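Local coordinates for protein LEC-6 (Caenorhabditis elegans, PDB 3VV1) that binds glycans containing galactose and fucose, with a preference for fucose-bearing saccharides, as a galectin-family lectin, at residues Asp98-Leu112 with Phe124-Arg136. Numbering follows the deposited sequence.
Sequences DRHANPFQQNKIYTL and FVNGAHFADFVER
F130 lies against P103 and H100, its ring carried there by CG standing anti to the backbone N (chi1 170°). P103 CG sits over one ring face, 4.0 Å from the F130 ring centroid, while A101 O comes up at the ring edge, close to its plane. The H100 and F130 rings meet obliquely, planes at 60°; A131 CB covers one face of the imidazole, 3.6 Å from H100 CE1. At the ring's edge H100 NE2 shares a water with D98 OD2 and D132 O. D98 OD1 makes a long salt bridge of 3.7 Å to R136 NH2 and a second, water-mediated link; R136 is held by S96 O, S88 and N87, the last a residue of the glycan pocket. At the end of the 110-117/120-125 hairpin, beyond V125, which packs on L112 and Y110, N126 OD1 takes the T111 N-H nearly head-on (2.9 Å, 171° at the hydrogen), and N126 N returns a bond to T111 O. Strands 98-100 and 128-134, outermost in their sheets, pack across the galectin beta-sandwich through side chains: apolar in the middle, watery beside D98, whose carboxylate probably offsets the charge of R136, a side chain about 8 Å from bound galactose.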
loop_
_atom_site.group_PDB
_atom_site.type_symbol
_atom_site.label_atom_id
_atom_site.label_comp_id
_atom_site.label_asym_id
_atom_site.label_seq_id
_atom_site.Cartn_x
_atom_site.Cartn_y
_atom_site.Cartn_z
ATOM N N ASP A 98 22.787 -15.565 13.775
ATOM C CA ASP A 98 23.599 -14.417 14.204
ATOM C C ASP A 98 23.024 -13.973 15.534
ATOM O O ASP A 98 21.796 -13.685 15.618
ATOM C CB ASP A 98 23.515 -13.209 13.258
ATOM C CG ASP A 98 24.155 -13.433 11.909
ATOM O OD1 ASP A 98 25.011 -14.344 11.771
ATOM O OD2 ASP A 98 23.813 -12.620 10.998
ATOM N N ARG A 99 23.858 -13.852 16.555
ATOM C CA ARG A 99 23.361 -13.431 17.867
ATOM C C ARG A 99 23.866 -12.047 18.202
ATOM O O ARG A 99 25.056 -11.779 18.049
ATOM C CB ARG A 99 23.769 -14.434 18.935
ATOM C CG ARG A 99 23.098 -15.772 18.629
ATOM C CD ARG A 99 23.230 -16.872 19.672
ATOM N NE ARG A 99 22.421 -16.603 20.847
ATOM C CZ ARG A 99 21.322 -17.283 21.212
ATOM N NH1 ARG A 99 20.814 -18.276 20.499
ATOM N NH2 ARG A 99 20.713 -16.928 22.301
ATOM N N HIS A 100 22.995 -11.191 18.732
ATOM C CA HIS A 100 23.315 -9.788 19.090
ATOM C C HIS A 100 22.780 -9.533 20.467
ATOM O O HIS A 100 21.958 -10.330 21.008
ATOM C CB HIS A 100 22.587 -8.847 18.106
ATOM C CG HIS A 100 23.016 -9.088 16.699
ATOM N ND1 HIS A 100 24.186 -8.599 16.216
ATOM C CD2 HIS A 100 22.398 -9.776 15.658
ATOM C CE1 HIS A 100 24.302 -8.964 14.910
ATOM N NE2 HIS A 100 23.227 -9.701 14.569
ATOM N N ALA A 101 23.199 -8.432 21.022
ATOM C CA ALA A 101 22.602 -7.979 22.278
ATOM C C ALA A 101 21.138 -7.640 22.014
ATOM O O ALA A 101 20.694 -7.442 20.854
ATOM C CB ALA A 101 23.347 -6.770 22.814
ATOM N N ASN A 102 20.358 -7.615 23.087
ATOM C CA ASN A 102 18.932 -7.253 22.961
ATOM C C ASN A 102 18.818 -5.750 23.215
ATOM O O ASN A 102 19.100 -5.279 24.340
ATOM C CB ASN A 102 18.093 -8.028 23.995
ATOM C CG ASN A 102 16.603 -7.766 23.846
ATOM O OD1 ASN A 102 16.172 -6.948 23.022
ATOM N ND2 ASN A 102 15.797 -8.397 24.701
ATOM N N PRO A 103 18.437 -4.984 22.183
ATOM C CA PRO A 103 18.390 -3.544 22.376
ATOM C C PRO A 103 17.063 -3.104 22.987
ATOM O O PRO A 103 16.865 -1.886 23.237
ATOM C CB PRO A 103 18.483 -3.026 20.946
ATOM C CG PRO A 103 17.752 -4.065 20.114
ATOM C CD PRO A 103 18.101 -5.399 20.795
ATOM N N PHE A 104 16.143 -4.048 23.226
ATOM C CA PHE A 104 14.805 -3.653 23.679
ATOM C C PHE A 104 14.583 -3.911 25.147
ATOM O O PHE A 104 15.177 -4.828 25.708
ATOM C CB PHE A 104 13.728 -4.431 22.919
ATOM C CG PHE A 104 13.907 -4.415 21.436
ATOM C CD1 PHE A 104 13.593 -3.243 20.694
ATOM C CD2 PHE A 104 14.329 -5.555 20.747
ATOM C CE1 PHE A 104 13.717 -3.238 19.293
ATOM C CE2 PHE A 104 14.464 -5.540 19.352
ATOM C CZ PHE A 104 14.165 -4.378 18.620
ATOM N N GLN A 105 13.686 -3.136 25.728
ATOM C CA GLN A 105 13.154 -3.424 27.065
ATOM C C GLN A 105 11.659 -3.567 26.893
ATOM O O GLN A 105 11.034 -2.816 26.090
ATOM C CB GLN A 105 13.440 -2.252 27.997
ATOM C CG GLN A 105 14.942 -2.145 28.240
ATOM C CD GLN A 105 15.304 -0.956 29.102
ATOM O OE1 GLN A 105 15.568 0.120 28.583
ATOM N NE2 GLN A 105 15.300 -1.139 30.421
ATOM N N GLN A 106 11.064 -4.503 27.648
ATOM C CA GLN A 106 9.604 -4.628 27.627
ATOM C C GLN A 106 8.967 -3.338 28.123
ATOM O O GLN A 106 9.518 -2.649 29.017
ATOM C CB GLN A 106 9.118 -5.917 28.357
ATOM C CG GLN A 106 9.428 -7.191 27.497
ATOM C CD GLN A 106 9.530 -8.456 28.312
ATOM O OE1 GLN A 106 10.269 -8.498 29.293
ATOM N NE2 GLN A 106 8.803 -9.493 27.912
ATOM N N ASN A 107 7.824 -2.998 27.512
ATOM C CA ASN A 107 7.008 -1.851 27.947
ATOM C C ASN A 107 7.685 -0.475 27.649
ATOM O O ASN A 107 7.322 0.517 28.258
ATOM C CB ASN A 107 6.547 -2.035 29.416
ATOM C CG ASN A 107 5.794 -3.374 29.606
ATOM O OD1 ASN A 107 4.780 -3.575 28.943
ATOM N ND2 ASN A 107 6.324 -4.308 30.442
ATOM N N LYS A 108 8.657 -0.459 26.741
ATOM C CA LYS A 108 9.179 0.817 26.156
ATOM C C LYS A 108 8.877 0.848 24.657
ATOM O O LYS A 108 8.617 -0.173 24.073
ATOM C CB LYS A 108 10.703 1.008 26.447
ATOM C CG LYS A 108 11.135 1.051 27.922
ATOM C CD LYS A 108 10.426 2.180 28.615
ATOM C CE LYS A 108 11.027 2.542 29.977
ATOM N NZ LYS A 108 10.289 3.703 30.606
ATOM N N ILE A 109 8.838 2.042 24.055
ATOM C CA ILE A 109 8.484 2.200 22.665
ATOM C C ILE A 109 9.756 2.289 21.825
ATOM O O ILE A 109 10.702 2.999 22.201
ATOM C CB ILE A 109 7.639 3.481 22.431
ATOM C CG1 ILE A 109 6.410 3.483 23.332
ATOM C CG2 ILE A 109 7.229 3.567 20.954
ATOM C CD1 ILE A 109 5.725 4.818 23.504
ATOM N N TYR A 110 9.765 1.598 20.678
ATOM C CA TYR A 110 10.938 1.630 19.781
ATOM C C TYR A 110 10.489 1.824 18.357
ATOM O O TYR A 110 9.471 1.254 17.905
ATOM C CB TYR A 110 11.703 0.264 19.836
ATOM C CG TYR A 110 12.249 0.047 21.226
ATOM C CD1 TYR A 110 13.476 0.545 21.577
ATOM C CD2 TYR A 110 11.498 -0.633 22.214
ATOM C CE1 TYR A 110 13.969 0.434 22.856
ATOM C CE2 TYR A 110 11.979 -0.765 23.490
ATOM C CZ TYR A 110 13.212 -0.207 23.832
ATOM O OH TYR A 110 13.697 -0.331 25.107
ATOM N N THR A 111 11.302 2.560 17.609
ATOM C CA THR A 111 11.191 2.621 16.188
ATOM C C THR A 111 12.237 1.691 15.595
ATOM O O THR A 111 13.442 1.880 15.789
ATOM C CB THR A 111 11.354 4.051 15.682
ATOM O OG1 THR A 111 10.263 4.860 16.136
ATOM C CG2 THR A 111 11.398 4.072 14.116
ATOM N N LEU A 112 11.757 0.658 14.926
ATOM C CA LEU A 112 12.654 -0.419 14.364
ATOM C C LEU A 112 12.545 -0.387 12.878
ATOM O O LEU A 112 11.440 -0.421 12.316
ATOM C CB LEU A 112 12.188 -1.785 14.913
ATOM C CG LEU A 112 12.847 -3.036 14.308
ATOM C CD1 LEU A 112 14.314 -3.010 14.714
ATOM C CD2 LEU A 112 12.133 -4.327 14.844
ATOM N N PHE A 124 17.973 -0.766 12.259
ATOM C CA PHE A 124 18.148 0.396 13.126
ATOM C C PHE A 124 17.135 0.396 14.226
ATOM O O PHE A 124 16.001 0.020 14.014
ATOM C CB PHE A 124 17.970 1.681 12.271
ATOM C CG PHE A 124 18.940 1.752 11.110
ATOM C CD1 PHE A 124 18.696 0.978 9.957
ATOM C CD2 PHE A 124 20.120 2.493 11.209
ATOM C CE1 PHE A 124 19.607 1.010 8.892
ATOM C CE2 PHE A 124 21.070 2.520 10.130
ATOM C CZ PHE A 124 20.764 1.771 8.989
ATOM N N VAL A 125 17.564 0.848 15.409
ATOM C CA VAL A 125 16.646 0.972 16.541
ATOM C C VAL A 125 16.717 2.425 16.984
ATOM O O VAL A 125 17.820 2.923 17.295
ATOM C CB VAL A 125 17.066 0.017 17.667
ATOM C CG1 VAL A 125 16.142 0.229 18.888
ATOM C CG2 VAL A 125 16.929 -1.424 17.182
ATOM N N ASN A 126 15.598 3.150 16.944
ATOM C CA ASN A 126 15.592 4.554 17.396
ATOM C C ASN A 126 16.620 5.384 16.642
ATOM O O ASN A 126 17.353 6.213 17.202
ATOM C CB ASN A 126 15.689 4.695 18.955
ATOM C CG ASN A 126 14.448 4.167 19.670
ATOM O OD1 ASN A 126 13.469 3.832 19.032
ATOM N ND2 ASN A 126 14.462 4.157 20.970
ATOM N N GLY A 127 16.726 5.036 15.371
ATOM C CA GLY A 127 17.579 5.793 14.424
ATOM C C GLY A 127 19.043 5.342 14.375
ATOM O O GLY A 127 19.773 5.703 13.416
ATOM N N ALA A 128 19.493 4.577 15.390
ATOM C CA ALA A 128 20.906 4.156 15.454
ATOM C C ALA A 128 21.081 2.787 14.822
ATOM O O ALA A 128 20.227 1.879 14.955
ATOM C CB ALA A 128 21.400 4.089 16.876
ATOM N N HIS A 129 22.173 2.622 14.097
ATOM C CA HIS A 129 22.447 1.314 13.518
ATOM C C HIS A 129 22.599 0.267 14.608
ATOM O O HIS A 129 23.335 0.465 15.581
ATOM C CB HIS A 129 23.715 1.359 12.674
ATOM C CG HIS A 129 24.009 0.066 11.992
ATOM N ND1 HIS A 129 24.859 -0.894 12.516
ATOM C CD2 HIS A 129 23.522 -0.444 10.788
ATOM C CE1 HIS A 129 24.876 -1.948 11.659
ATOM N NE2 HIS A 129 24.086 -1.669 10.609
ATOM N N PHE A 130 21.893 -0.841 14.442
ATOM C CA PHE A 130 21.929 -1.946 15.422
ATOM C C PHE A 130 22.709 -3.140 14.863
ATOM O O PHE A 130 23.620 -3.668 15.538
ATOM C CB PHE A 130 20.491 -2.347 15.792
ATOM C CG PHE A 130 20.436 -3.616 16.585
ATOM C CD1 PHE A 130 20.964 -3.675 17.888
ATOM C CD2 PHE A 130 19.896 -4.754 16.023
ATOM C CE1 PHE A 130 20.934 -4.862 18.594
ATOM C CE2 PHE A 130 19.935 -5.965 16.713
ATOM C CZ PHE A 130 20.429 -5.997 18.023
ATOM N N ALA A 131 22.352 -3.604 13.657
ATOM C CA ALA A 131 23.068 -4.768 13.112
ATOM C C ALA A 131 22.831 -4.834 11.622
ATOM O O ALA A 131 21.817 -4.355 11.138
ATOM C CB ALA A 131 22.525 -6.071 13.735
ATOM N N ASP A 132 23.756 -5.458 10.920
ATOM C CA ASP A 132 23.533 -5.896 9.557
ATOM C C ASP A 132 23.250 -7.395 9.510
ATOM O O ASP A 132 23.787 -8.194 10.345
ATOM C CB ASP A 132 24.779 -5.645 8.732
ATOM C CG ASP A 132 24.859 -4.213 8.206
ATOM O OD1 ASP A 132 23.957 -3.379 8.403
ATOM O OD2 ASP A 132 25.886 -3.938 7.534
ATOM N N PHE A 133 22.412 -7.794 8.534
ATOM C CA PHE A 133 22.196 -9.208 8.259
ATOM C C PHE A 133 22.519 -9.388 6.781
ATOM O O PHE A 133 21.908 -8.760 5.928
ATOM C CB PHE A 133 20.724 -9.580 8.522
ATOM C CG PHE A 133 20.426 -11.023 8.259
ATOM C CD1 PHE A 133 20.894 -11.984 9.120
ATOM C CD2 PHE A 133 19.708 -11.404 7.118
ATOM C CE1 PHE A 133 20.607 -13.337 8.882
ATOM C CE2 PHE A 133 19.413 -12.737 6.879
ATOM C CZ PHE A 133 19.881 -13.714 7.757
ATOM N N VAL A 134 23.446 -10.267 6.463
ATOM C CA VAL A 134 23.780 -10.536 5.058
ATOM C C VAL A 134 22.834 -11.634 4.581
ATOM O O VAL A 134 22.917 -12.795 5.087
ATOM C CB VAL A 134 25.259 -10.969 4.951
ATOM C CG1 VAL A 134 25.566 -11.440 3.527
ATOM C CG2 VAL A 134 26.208 -9.836 5.379
ATOM N N GLU A 135 21.921 -11.309 3.677
ATOM C CA GLU A 135 20.879 -12.284 3.316
ATOM C C GLU A 135 21.496 -13.520 2.600
ATOM O O GLU A 135 22.577 -13.463 1.957
ATOM C CB GLU A 135 19.751 -11.640 2.461
ATOM C CG GLU A 135 20.207 -11.324 1.030
ATOM C CD GLU A 135 19.259 -10.379 0.318
ATOM O OE1 GLU A 135 18.702 -9.479 0.967
ATOM O OE2 GLU A 135 19.109 -10.515 -0.923
ATOM N N ARG A 136 20.826 -14.644 2.787
ATOM C CA ARG A 136 21.283 -15.920 2.255
ATOM C C ARG A 136 20.420 -16.423 1.099
ATOM O O ARG A 136 20.777 -17.397 0.443
ATOM C CB ARG A 136 21.280 -16.922 3.435
ATOM C CG ARG A 136 22.312 -16.647 4.507
ATOM C CD ARG A 136 21.650 -16.382 5.813
ATOM N NE ARG A 136 22.610 -16.137 6.863
ATOM C CZ ARG A 136 22.414 -16.567 8.122
ATOM N NH1 ARG A 136 21.309 -17.265 8.364
ATOM N NH2 ARG A 136 23.309 -16.306 9.099
HETATM O O HOH W 1 22.753 -10.342 11.850
HETATM O O HOH W 2 24.646 -11.874 8.467
HETATM O O HOH W 3 26.198 -14.853 9.413
HETATM O O HOH W 4 12.760 4.164 23.468
HETATM O O HOH W 5 15.254 3.203 13.816
#